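Local coordinates for protein meta cleavage compound hydrolase (Janthinobacterium, PDB 1J1I) that hydrolyses a carbon-carbon bond of the ring-cleavage product formed during bacterial carbazole degradation, probably releasing anthranilate, at residues A[59-64]-A[274-279]; A[72-75]-A[81-84]; A[83-88]-A[202-207]; A[133-138]-A[269-274]. All coordinates share one frame; numbering follows the deposited sequence.

Interaction 1. Residues A[59-64]-A[274-279]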
loop_
_atom_site.group_PDB
_atom_site.type_symbol
_atom_site.label_atom_id
_atom_site.label_comp_id
_atom_site.label_asym_id
_atom_site.label_seq_id
_atom_site.Cartn_x
_atom_site.Cartn_y
_atom_site.Cartn_z
ATOM N N ILE A 59 1.694 12.762 -14.104
ATOM C CA ILE A 59 2.366 14.034 -13.874
ATOM C C ILE A 59 1.489 15.132 -13.262
ATOM O O ILE A 59 1.875 15.730 -12.262
ATOM C CB ILE A 59 3.014 14.569 -15.174
ATOM C CG1 ILE A 59 4.095 13.598 -15.651
ATOM C CG2 ILE A 59 3.645 15.939 -14.925
ATOM C CD1 ILE A 59 4.637 13.909 -17.034
ATOM N N PRO A 60 0.293 15.393 -13.834
ATOM C CA PRO A 60 -0.610 16.431 -13.321
ATOM C C PRO A 60 -0.937 16.258 -11.848
ATOM O O PRO A 60 -0.928 17.213 -11.073
ATOM C CB PRO A 60 -1.856 16.262 -14.196
ATOM C CG PRO A 60 -1.284 15.734 -15.486
ATOM C CD PRO A 60 -0.370 14.665 -14.927
ATOM N N ILE A 61 -1.231 15.022 -11.470
ATOM C CA ILE A 61 -1.582 14.719 -10.095
ATOM C C ILE A 61 -0.418 14.985 -9.147
ATOM O O ILE A 61 -0.568 15.674 -8.134
ATOM C CB ILE A 61 -2.026 13.246 -9.960
ATOM C CG1 ILE A 61 -3.196 12.970 -10.911
ATOM C CG2 ILE A 61 -2.427 12.954 -8.529
ATOM C CD1 ILE A 61 -3.583 11.504 -11.013
ATOM N N LEU A 62 0.747 14.444 -9.475
ATOM C CA LEU A 62 1.914 14.630 -8.628
ATOM C C LEU A 62 2.355 16.095 -8.590
ATOM O O LEU A 62 2.766 16.603 -7.547
ATOM C CB LEU A 62 3.061 13.737 -9.115
ATOM C CG LEU A 62 2.773 12.232 -9.077
ATOM C CD1 LEU A 62 3.968 11.462 -9.608
ATOM C CD2 LEU A 62 2.456 11.806 -7.648
ATOM N N ALA A 63 2.244 16.770 -9.728
ATOM C CA ALA A 63 2.651 18.165 -9.843
ATOM C C ALA A 63 1.868 19.122 -8.941
ATOM O O ALA A 63 2.249 20.281 -8.773
ATOM C CB ALA A 63 2.548 18.613 -11.298
ATOM N N ARG A 64 0.775 18.645 -8.360
ATOM C CA ARG A 64 -0.006 19.492 -7.470
ATOM C C ARG A 64 0.730 19.657 -6.145
ATOM O O ARG A 64 0.442 20.577 -5.377
ATOM C CB ARG A 64 -1.382 18.874 -7.205
ATOM C CG ARG A 64 -2.544 19.775 -7.585
ATOM C CD ARG A 64 -3.040 19.493 -8.992
ATOM N NE ARG A 64 -3.728 18.205 -9.074
ATOM C CZ ARG A 64 -4.355 17.758 -10.158
ATOM N NH1 ARG A 64 -4.387 18.494 -11.262
ATOM N NH2 ARG A 64 -4.955 16.575 -10.137
ATOM N N ALA A 274 -1.168 6.774 -4.272
ATOM C CA ALA A 274 -0.369 5.911 -3.415
ATOM C C ALA A 274 1.033 6.507 -3.286
ATOM O O ALA A 274 1.657 6.445 -2.218
ATOM C CB ALA A 274 -0.291 4.509 -4.011
ATOM N N THR A 275 1.521 7.084 -4.380
ATOM C CA THR A 275 2.844 7.701 -4.392
ATOM C C THR A 275 2.842 8.985 -3.562
ATOM O O THR A 275 3.779 9.239 -2.807
ATOM C CB THR A 275 3.292 8.029 -5.826
ATOM O OG1 THR A 275 3.376 6.816 -6.586
ATOM C CG2 THR A 275 4.657 8.717 -5.819
ATOM N N LEU A 276 1.793 9.791 -3.703
ATOM C CA LEU A 276 1.694 11.031 -2.941
ATOM C C LEU A 276 1.691 10.716 -1.452
ATOM O O LEU A 276 2.382 11.363 -0.669
ATOM C CB LEU A 276 0.409 11.788 -3.294
ATOM C CG LEU A 276 0.376 12.492 -4.650
ATOM C CD1 LEU A 276 -1.004 13.090 -4.891
ATOM C CD2 LEU A 276 1.442 13.576 -4.683
ATOM N N SER A 277 0.909 9.712 -1.075
ATOM C CA SER A 277 0.799 9.296 0.315
ATOM C C SER A 277 2.165 8.856 0.850
ATOM O O SER A 277 2.578 9.261 1.937
ATOM C CB SER A 277 -0.219 8.153 0.427
ATOM O OG SER A 277 -0.440 7.770 1.773
ATOM N N PHE A 278 2.868 8.035 0.077
ATOM C CA PHE A 278 4.188 7.557 0.479
ATOM C C PHE A 278 5.163 8.722 0.669
ATOM O O PHE A 278 5.838 8.823 1.695
ATOM C CB PHE A 278 4.737 6.595 -0.576
ATOM C CG PHE A 278 6.148 6.142 -0.311
ATOM C CD1 PHE A 278 6.457 5.397 0.826
ATOM C CD2 PHE A 278 7.166 6.444 -1.210
ATOM C CE1 PHE A 278 7.763 4.958 1.059
ATOM C CE2 PHE A 278 8.476 6.009 -0.986
ATOM C CZ PHE A 278 8.773 5.264 0.150
ATOM N N LEU A 279 5.226 9.606 -0.321
ATOM C CA LEU A 279 6.125 10.752 -0.255
ATOM C C LEU A 279 5.791 11.739 0.869
ATOM O O LEU A 279 6.684 12.399 1.398
ATOM C CB LEU A 279 6.133 11.486 -1.599
ATOM C CG LEU A 279 6.656 10.671 -2.784
ATOM C CD1 LEU A 279 6.510 11.480 -4.064
ATOM C CD2 LEU A 279 8.113 10.291 -2.542
#
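Leu-276 of the C-terminal helix reaches Ile-61 and Leu-62, crossing the first at about a right angle and the second at a slant, and contact begins beyond CB, which itself stays 4.8 Å from Leu-62 CD2. One bond further, CG lies 3.7 Å from that same Leu-62 CD2. CG stands anti to the carbonyl carbon (chi1 -74°), which carries the fork toward helix 59-62. There the branches part: CD1 touches Ile-61 CG2 at 3.9 Å, whereas CD2 meets Leu-62 CD2 at 3.6 Å and also comes within 4.1 Å of Leu-62 CA. The backbones are close here, the CA atoms of Leu-62 and Leu-276 being 6.7 Å apart. In the alpha/beta-hydrolase fold, helix 59-62 belongs to the crossover between the adjacent parallel strands 38-42 and 67-71, so this contact joins that connection to the helix ending the fold. Leu-62 CD2 further borders Thr-275 CG2, at 4.2 Å, while Thr-275 OG1 is hydrogen-bonded to Phe-271 O, one turn back in its own helix. On the strand side Leu-62 rests on Val-68, and Leu-276 also touches His-65 and Tyr-66.

Interaction 2. Residues A[72-75]-A[81-84]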
loop_
_atom_site.group_PDB
_atom_site.type_symbol
_atom_site.label_atom_id
_atom_site.label_comp_id
_atom_site.label_asym_id
_atom_site.label_seq_id
_atom_site.Cartn_x
_atom_site.Cartn_y
_atom_site.Cartn_z
ATOM N N ASP A 72 13.899 10.796 -19.768
ATOM C CA ASP A 72 14.054 9.706 -20.730
ATOM C C ASP A 72 15.423 9.086 -20.469
ATOM O O ASP A 72 16.432 9.797 -20.412
ATOM C CB ASP A 72 14.016 10.222 -22.174
ATOM C CG ASP A 72 12.606 10.423 -22.691
ATOM O OD1 ASP A 72 11.636 10.182 -21.931
ATOM O OD2 ASP A 72 12.477 10.824 -23.867
ATOM N N MET A 73 15.463 7.769 -20.296
ATOM C CA MET A 73 16.729 7.096 -20.056
ATOM C C MET A 73 17.633 7.118 -21.281
ATOM O O MET A 73 17.185 7.331 -22.409
ATOM C CB MET A 73 16.506 5.634 -19.660
ATOM C CG MET A 73 15.895 5.427 -18.274
ATOM S SD MET A 73 15.865 3.681 -17.835
ATOM C CE MET A 73 14.422 3.137 -18.750
ATOM N N LEU A 74 18.914 6.890 -21.033
ATOM C CA LEU A 74 19.928 6.822 -22.074
ATOM C C LEU A 74 19.446 5.860 -23.159
ATOM O O LEU A 74 19.093 4.715 -22.864
ATOM C CB LEU A 74 21.228 6.291 -21.463
ATOM C CG LEU A 74 22.423 5.966 -22.361
ATOM C CD1 LEU A 74 22.990 7.242 -22.967
ATOM C CD2 LEU A 74 23.479 5.255 -21.517
ATOM N N GLY A 75 19.425 6.331 -24.402
ATOM C CA GLY A 75 19.000 5.491 -25.511
ATOM C C GLY A 75 17.508 5.433 -25.795
ATOM O O GLY A 75 17.092 4.810 -26.773
ATOM N N LYS A 81 21.529 9.083 -27.998
ATOM C CA LYS A 81 21.793 7.682 -28.274
ATOM C C LYS A 81 23.173 7.532 -28.901
ATOM O O LYS A 81 23.299 7.264 -30.094
ATOM C CB LYS A 81 20.706 7.151 -29.210
ATOM C CG LYS A 81 19.307 7.412 -28.665
ATOM C CD LYS A 81 18.212 7.063 -29.645
ATOM C CE LYS A 81 16.843 7.308 -29.017
ATOM N NZ LYS A 81 16.645 8.722 -28.584
ATOM N N PRO A 82 24.231 7.712 -28.097
ATOM C CA PRO A 82 25.595 7.591 -28.611
ATOM C C PRO A 82 25.955 6.154 -28.973
ATOM O O PRO A 82 25.296 5.203 -28.545
ATOM C CB PRO A 82 26.439 8.137 -27.463
ATOM C CG PRO A 82 25.659 7.713 -26.257
ATOM C CD PRO A 82 24.237 8.039 -26.661
ATOM N N ASP A 83 27.001 6.000 -29.774
ATOM C CA ASP A 83 27.438 4.676 -30.182
ATOM C C ASP A 83 28.303 4.088 -29.081
ATOM O O ASP A 83 29.529 4.189 -29.116
ATOM C CB ASP A 83 28.227 4.753 -31.486
ATOM C CG ASP A 83 28.729 3.403 -31.933
ATOM O OD1 ASP A 83 27.908 2.462 -32.006
ATOM O OD2 ASP A 83 29.940 3.286 -32.208
ATOM N N ILE A 84 27.648 3.479 -28.097
ATOM C CA ILE A 84 28.335 2.886 -26.961
ATOM C C ILE A 84 27.694 1.556 -26.599
ATOM O O ILE A 84 26.703 1.143 -27.202
ATOM C CB ILE A 84 28.234 3.781 -25.714
ATOM C CG1 ILE A 84 26.780 3.826 -25.233
ATOM C CG2 ILE A 84 28.730 5.184 -26.029
ATOM C CD1 ILE A 84 26.574 4.617 -23.955
#
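Leu-74 supplies both apolar contacts across this loop, one from each methyl branch. Its CG is anti to the backbone N (chi1 173°), and the fork points toward segment 81-84: CD1 lies 4.0 Å from Pro-82 CD, and CD2 is 4.0 Å from Ile-84 CD1. The approach differs in the two cases. Leu-74 runs at a slant to the proline ring, whereas Leu-74 and Ile-84 reach toward each other and meet tip to tip. Ile-84 does so with CG1 set between its backbone N and carbonyl carbon (chi1 67°), after which an extended second torsion carries CD1 outward to the leucine.

Lys-81 makes a different kind of contact, using its methylenes. CG lies 3.7 Å from Gly-75 CA, and CE comes within 3.4 Å of Gly-75 O, where carbon meets oxygen without a hydrogen bond. The chain is extended as far as CE and then bends at chi4 (59°), which leaves NZ 4.3 Å from Gly-75 O. The ammonium group is instead held by hydrogen bonds to the backbone oxygens Thr-79 O and Gly-77 O, so the lysine ties its own end back to the loop linking the two segments.

This loop connects strand 67-71 of the alpha/beta-hydrolase sheet to helix 88-101. Leu-74 packs on Arg-90 and His-94 of that helix and Ile-84 on Arg-90, while Lys-81 touches Thr-194 and Ala-197 of helix 192-208.

Interaction 3. Residues A[83-88]-A[202-207]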
loop_
_atom_site.group_PDB
_atom_site.type_symbol
_atom_site.label_atom_id
_atom_site.label_comp_id
_atom_site.label_asym_id
_atom_site.label_seq_id
_atom_site.Cartn_x
_atom_site.Cartn_y
_atom_site.Cartn_z
ATOM N N ASP A 83 27.001 6.000 -29.774
ATOM C CA ASP A 83 27.438 4.676 -30.182
ATOM C C ASP A 83 28.303 4.088 -29.081
ATOM O O ASP A 83 29.529 4.189 -29.116
ATOM C CB ASP A 83 28.227 4.753 -31.486
ATOM C CG ASP A 83 28.729 3.403 -31.933
ATOM O OD1 ASP A 83 27.908 2.462 -32.006
ATOM O OD2 ASP A 83 29.940 3.286 -32.208
ATOM N N ILE A 84 27.648 3.479 -28.097
ATOM C CA ILE A 84 28.335 2.886 -26.961
ATOM C C ILE A 84 27.694 1.556 -26.599
ATOM O O ILE A 84 26.703 1.143 -27.202
ATOM C CB ILE A 84 28.234 3.781 -25.714
ATOM C CG1 ILE A 84 26.780 3.826 -25.233
ATOM C CG2 ILE A 84 28.730 5.184 -26.029
ATOM C CD1 ILE A 84 26.574 4.617 -23.955
ATOM N N GLU A 85 28.273 0.886 -25.608
ATOM C CA GLU A 85 27.716 -0.373 -25.138
ATOM C C GLU A 85 26.667 0.040 -24.111
ATOM O O GLU A 85 26.982 0.717 -23.136
ATOM C CB GLU A 85 28.793 -1.242 -24.480
ATOM C CG GLU A 85 28.249 -2.543 -23.903
ATOM C CD GLU A 85 29.333 -3.457 -23.359
ATOM O OE1 GLU A 85 30.246 -2.962 -22.663
ATOM O OE2 GLU A 85 29.265 -4.678 -23.618
ATOM N N TYR A 86 25.421 -0.347 -24.350
ATOM C CA TYR A 86 24.329 0.005 -23.453
ATOM C C TYR A 86 24.190 -1.001 -22.320
ATOM O O TYR A 86 23.440 -1.968 -22.426
ATOM C CB TYR A 86 23.020 0.107 -24.246
ATOM C CG TYR A 86 22.940 1.331 -25.134
ATOM C CD1 TYR A 86 22.244 2.471 -24.723
ATOM C CD2 TYR A 86 23.578 1.365 -26.374
ATOM C CE1 TYR A 86 22.184 3.614 -25.526
ATOM C CE2 TYR A 86 23.529 2.507 -27.185
ATOM C CZ TYR A 86 22.831 3.625 -26.754
ATOM O OH TYR A 86 22.792 4.759 -27.537
ATOM N N THR A 87 24.927 -0.764 -21.239
ATOM C CA THR A 87 24.893 -1.641 -20.070
ATOM C C THR A 87 24.028 -1.016 -18.978
ATOM O O THR A 87 23.727 0.176 -19.026
ATOM C CB THR A 87 26.300 -1.846 -19.490
ATOM O OG1 THR A 87 26.762 -0.614 -18.919
ATOM C CG2 THR A 87 27.270 -2.283 -20.583
ATOM N N GLN A 88 23.629 -1.819 -17.995
ATOM C CA GLN A 88 22.822 -1.302 -16.895
ATOM C C GLN A 88 23.679 -0.286 -16.147
ATOM O O GLN A 88 23.186 0.724 -15.656
ATOM C CB GLN A 88 22.400 -2.445 -15.967
ATOM C CG GLN A 88 21.565 -2.015 -14.762
ATOM C CD GLN A 88 20.360 -1.173 -15.142
ATOM O OE1 GLN A 88 19.831 -1.277 -16.250
ATOM N NE2 GLN A 88 19.908 -0.342 -14.211
ATOM N N MET A 202 18.635 -4.192 -25.666
ATOM C CA MET A 202 18.143 -5.552 -25.461
ATOM C C MET A 202 19.219 -6.613 -25.661
ATOM O O MET A 202 19.191 -7.666 -25.023
ATOM C CB MET A 202 16.959 -5.840 -26.391
ATOM C CG MET A 202 15.741 -4.972 -26.120
ATOM S SD MET A 202 15.366 -4.873 -24.350
ATOM C CE MET A 202 14.883 -6.555 -24.003
ATOM N N GLN A 203 20.171 -6.328 -26.542
ATOM C CA GLN A 203 21.255 -7.262 -26.818
ATOM C C GLN A 203 22.090 -7.502 -25.566
ATOM O O GLN A 203 22.376 -8.647 -25.211
ATOM C CB GLN A 203 22.152 -6.719 -27.932
ATOM C CG GLN A 203 23.239 -7.686 -28.373
ATOM C CD GLN A 203 24.174 -7.077 -29.395
ATOM O OE1 GLN A 203 23.741 -6.339 -30.278
ATOM N NE2 GLN A 203 25.461 -7.394 -29.290
ATOM N N TRP A 204 22.482 -6.421 -24.897
ATOM C CA TRP A 204 23.281 -6.544 -23.685
ATOM C C TRP A 204 22.522 -7.326 -22.618
ATOM O O TRP A 204 23.075 -8.210 -21.974
ATOM C CB TRP A 204 23.640 -5.166 -23.126
ATOM C CG TRP A 204 24.499 -5.260 -21.911
ATOM C CD1 TRP A 204 25.858 -5.431 -21.876
ATOM C CD2 TRP A 204 24.058 -5.266 -20.549
ATOM N NE1 TRP A 204 26.286 -5.542 -20.576
ATOM C CE2 TRP A 204 25.200 -5.444 -19.736
ATOM C CE3 TRP A 204 22.804 -5.139 -19.930
ATOM C CZ2 TRP A 204 25.134 -5.498 -18.338
ATOM C CZ3 TRP A 204 22.732 -5.193 -18.535
ATOM C CH2 TRP A 204 23.890 -5.369 -17.758
ATOM N N ILE A 205 21.254 -6.987 -22.424
ATOM C CA ILE A 205 20.433 -7.669 -21.430
ATOM C C ILE A 205 20.376 -9.161 -21.769
ATOM O O ILE A 205 20.566 -10.019 -20.912
ATOM C CB ILE A 205 19.006 -7.078 -21.416
ATOM C CG1 ILE A 205 19.049 -5.654 -20.850
ATOM C CG2 ILE A 205 18.077 -7.958 -20.602
ATOM C CD1 ILE A 205 17.729 -4.926 -20.916
ATOM N N ARG A 206 20.134 -9.445 -23.041
ATOM C CA ARG A 206 20.038 -10.810 -23.550
ATOM C C ARG A 206 21.316 -11.599 -23.252
ATOM O O ARG A 206 21.265 -12.764 -22.845
ATOM C CB ARG A 206 19.802 -10.756 -25.061
ATOM C CG ARG A 206 18.752 -11.703 -25.607
ATOM C CD ARG A 206 19.176 -13.152 -25.512
ATOM N NE ARG A 206 18.533 -13.961 -26.545
ATOM C CZ ARG A 206 18.893 -13.964 -27.827
ATOM N NH1 ARG A 206 19.897 -13.202 -28.240
ATOM N NH2 ARG A 206 18.251 -14.733 -28.699
ATOM N N GLU A 207 22.458 -10.949 -23.454
ATOM C CA GLU A 207 23.759 -11.571 -23.235
ATOM C C GLU A 207 24.099 -11.789 -21.763
ATOM O O GLU A 207 25.053 -12.502 -21.441
ATOM C CB GLU A 207 24.848 -10.740 -23.929
ATOM C CG GLU A 207 24.695 -10.742 -25.450
ATOM C CD GLU A 207 25.622 -9.772 -26.168
ATOM O OE1 GLU A 207 25.585 -9.753 -27.417
ATOM O OE2 GLU A 207 26.374 -9.029 -25.498
#
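Trp-204 has CG anti to its backbone N (chi1 -178°), which swings the indole out from helix 192-208 and lays one face over Thr-87 and Gln-88. Thr-87 answers with OG1 between its own N and carbonyl carbon (chi1 68°), leaving CG2 to lie over the indole. That methyl is 3.8 Å from the centroid of the five-membered ring and 27° off its normal, the geometry of a CH-pi contact; its nearest ring atom is Trp-204 NE1, at 3.4 Å. The backbone completes the cover of the same face: Thr-87 CA sits above the middle of the indole, and Gln-88 N is 3.5 Å from Trp-204 CZ3. Beside it, Gln-88 CB approaches Trp-204 CH2 at 3.7 Å.

Thr-87 is the N-cap of helix 88-101, its OG1 hydrogen-bonding to Arg-90 N, so the tryptophan is pressed against the very start of a core helix. Helix 192-208 lies in the chain between strands 131-137 and 225-230, the place where alpha/beta hydrolases of this family carry their lid; this packing probably joins lid to core.

At the ring's edge, near its plane, stands Glu-85 OE2, 3.9 Å from Trp-204 CD1, with the carboxylate turned nearly perpendicular to the indole. Tyr-86 O approaches the base of the side chain, 3.3 Å from Trp-204 CB. The amide end of Gln-88 points elsewhere, bonding through OE1 to Arg-91 and through NE2 to Tyr-213 and Thr-119.

Interaction 4. Residues A[133-138]-A[269-274]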
loop_
_atom_site.group_PDB
_atom_site.type_symbol
_atom_site.label_atom_id
_atom_site.label_comp_id
_atom_site.label_asym_id
_atom_site.label_seq_id
_atom_site.Cartn_x
_atom_site.Cartn_y
_atom_site.Cartn_z
ATOM N N ALA A 133 13.969 9.131 -1.432
ATOM C CA ALA A 133 12.998 8.032 -1.433
ATOM C C ALA A 133 12.998 7.339 -2.786
ATOM O O ALA A 133 13.345 7.947 -3.802
ATOM C CB ALA A 133 11.596 8.559 -1.122
ATOM N N LEU A 134 12.596 6.071 -2.790
ATOM C CA LEU A 134 12.556 5.263 -4.004
ATOM C C LEU A 134 11.234 4.512 -4.159
ATOM O O LEU A 134 10.727 3.930 -3.203
ATOM C CB LEU A 134 13.692 4.240 -3.982
ATOM C CG LEU A 134 13.741 3.208 -5.115
ATOM C CD1 LEU A 134 14.114 3.889 -6.425
ATOM C CD2 LEU A 134 14.757 2.128 -4.771
ATOM N N VAL A 135 10.686 4.523 -5.367
ATOM C CA VAL A 135 9.440 3.811 -5.649
ATOM C C VAL A 135 9.729 2.825 -6.768
ATOM O O VAL A 135 10.110 3.222 -7.864
ATOM C CB VAL A 135 8.323 4.776 -6.103
ATOM C CG1 VAL A 135 7.061 3.983 -6.474
ATOM C CG2 VAL A 135 8.019 5.775 -4.991
ATOM N N LEU A 136 9.578 1.538 -6.476
ATOM C CA LEU A 136 9.825 0.498 -7.458
ATOM C C LEU A 136 8.463 -0.032 -7.883
ATOM O O LEU A 136 7.705 -0.555 -7.069
ATOM C CB LEU A 136 10.671 -0.613 -6.842
ATOM C CG LEU A 136 12.028 -0.148 -6.303
ATOM C CD1 LEU A 136 12.656 -1.271 -5.496
ATOM C CD2 LEU A 136 12.938 0.275 -7.463
ATOM N N MET A 137 8.158 0.116 -9.163
ATOM C CA MET A 137 6.863 -0.295 -9.687
ATOM C C MET A 137 7.054 -1.360 -10.756
ATOM O O MET A 137 7.510 -1.059 -11.860
ATOM C CB MET A 137 6.166 0.937 -10.271
ATOM C CG MET A 137 4.725 0.738 -10.683
ATOM S SD MET A 137 4.383 1.514 -12.265
ATOM C CE MET A 137 5.130 3.161 -12.061
ATOM N N GLY A 138 6.700 -2.602 -10.427
ATOM C CA GLY A 138 6.867 -3.690 -11.375
ATOM C C GLY A 138 8.311 -3.659 -11.828
ATOM O O GLY A 138 8.650 -4.036 -12.954
ATOM N N GLU A 269 -4.685 7.300 -11.345
ATOM C CA GLU A 269 -5.133 7.946 -10.114
ATOM C C GLU A 269 -4.722 7.142 -8.884
ATOM O O GLU A 269 -4.246 7.697 -7.887
ATOM C CB GLU A 269 -6.651 8.115 -10.128
ATOM C CG GLU A 269 -7.145 9.145 -11.127
ATOM C CD GLU A 269 -7.734 10.371 -10.450
ATOM O OE1 GLU A 269 -8.781 10.238 -9.777
ATOM O OE2 GLU A 269 -7.148 11.467 -10.588
ATOM N N ASP A 270 -4.916 5.832 -8.963
ATOM C CA ASP A 270 -4.569 4.945 -7.864
ATOM C C ASP A 270 -3.067 5.034 -7.597
ATOM O O ASP A 270 -2.640 5.265 -6.470
ATOM C CB ASP A 270 -4.969 3.504 -8.212
ATOM C CG ASP A 270 -4.752 2.537 -7.055
ATOM O OD1 ASP A 270 -5.142 1.357 -7.177
ATOM O OD2 ASP A 270 -4.188 2.955 -6.027
ATOM N N PHE A 271 -2.266 4.867 -8.642
ATOM C CA PHE A 271 -0.820 4.928 -8.488
ATOM C C PHE A 271 -0.312 6.273 -7.973
ATOM O O PHE A 271 0.534 6.320 -7.078
ATOM C CB PHE A 271 -0.116 4.628 -9.812
ATOM C CG PHE A 271 1.370 4.786 -9.731
ATOM C CD1 PHE A 271 2.166 3.755 -9.232
ATOM C CD2 PHE A 271 1.969 5.996 -10.067
ATOM C CE1 PHE A 271 3.537 3.934 -9.059
ATOM C CE2 PHE A 271 3.337 6.181 -9.897
ATOM C CZ PHE A 271 4.122 5.147 -9.392
ATOM N N ALA A 272 -0.811 7.358 -8.561
ATOM C CA ALA A 272 -0.394 8.701 -8.180
ATOM C C ALA A 272 -0.691 9.001 -6.720
ATOM O O ALA A 272 0.132 9.590 -6.022
ATOM C CB ALA A 272 -1.077 9.739 -9.075
ATOM N N ASN A 273 -1.876 8.608 -6.270
ATOM C CA ASN A 273 -2.279 8.839 -4.891
ATOM C C ASN A 273 -1.450 8.022 -3.915
ATOM O O ASN A 273 -1.073 8.513 -2.857
ATOM C CB ASN A 273 -3.765 8.524 -4.717
ATOM C CG ASN A 273 -4.647 9.727 -4.988
ATOM O OD1 ASN A 273 -4.464 10.438 -5.976
ATOM N ND2 ASN A 273 -5.613 9.957 -4.110
ATOM N N ALA A 274 -1.168 6.774 -4.272
ATOM C CA ALA A 274 -0.369 5.911 -3.415
ATOM C C ALA A 274 1.033 6.507 -3.286
ATOM O O ALA A 274 1.657 6.445 -2.218
ATOM C CB ALA A 274 -0.291 4.509 -4.011
#
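Where the C-terminal helix 268-281 covers a central parallel strand of the alpha/beta-hydrolase sheet, Phe-271 is the residue that spans the gap to Val-135 and Met-137. The backbones stay well apart, the CA atoms of Met-137 and Phe-271 being 9.4 Å from each other, so side chains alone make the contact. Val-135 and Met-137, two residues apart on strand 131-137, both direct CB toward the helix, whereas Leu-136 between them faces the other way.

With chi1 at 175° the ring of Phe-271 extends away from its own backbone N and toward the sheet, CZ leading. The methionine chain bends at chi2 (-137°) and again at chi3, folding its end back against the CE1-CZ side of the ring, which CE meets obliquely: Met-137 CE lies 3.5 Å from Phe-271 CZ, and Met-137 CG is 3.8 Å from Phe-271 CE1. The sulfur takes part too, Met-137 SD being 4.7 Å from the ring centroid and 33° off the normal, an oblique Met-aromatic contact. Val-135 CG1 adds a looser touch, 4.3 Å from Phe-271 CZ.

All three residues are buried. Val-111 of strand 108-113 also packs on Phe-271, as does Met-264 of helix 263-266, while Val-228 flanks Val-135 and Met-137. Such apolar filling between a parallel sheet and a covering helix is typical of the three-layered alpha/beta-hydrolase core.

Interactions 1 and 4 form one continuous patch: their centres are 8 Å apart, they share Ala-274 on helix 268-281, and Ile-61 CG2 packs 3.5 Å from Ala-272 CB. Interactions 2 and 3 make a second patch across the chain's centre, with centres 11 Å apart, Asp-83 and Ile-84 in common, and Gly-75 CA 3.7 Å from Tyr-86 CE1. The patches do not touch; the centres of interactions 3 and 4 are 27 Å apart. Both patches come near probable active-site residues: Met-137 of interaction 4 has its side chain about 8 Å from those of Ser-114 and Asp-233, and Gln-88 of interaction 3 about 10 Å from that of Ser-114.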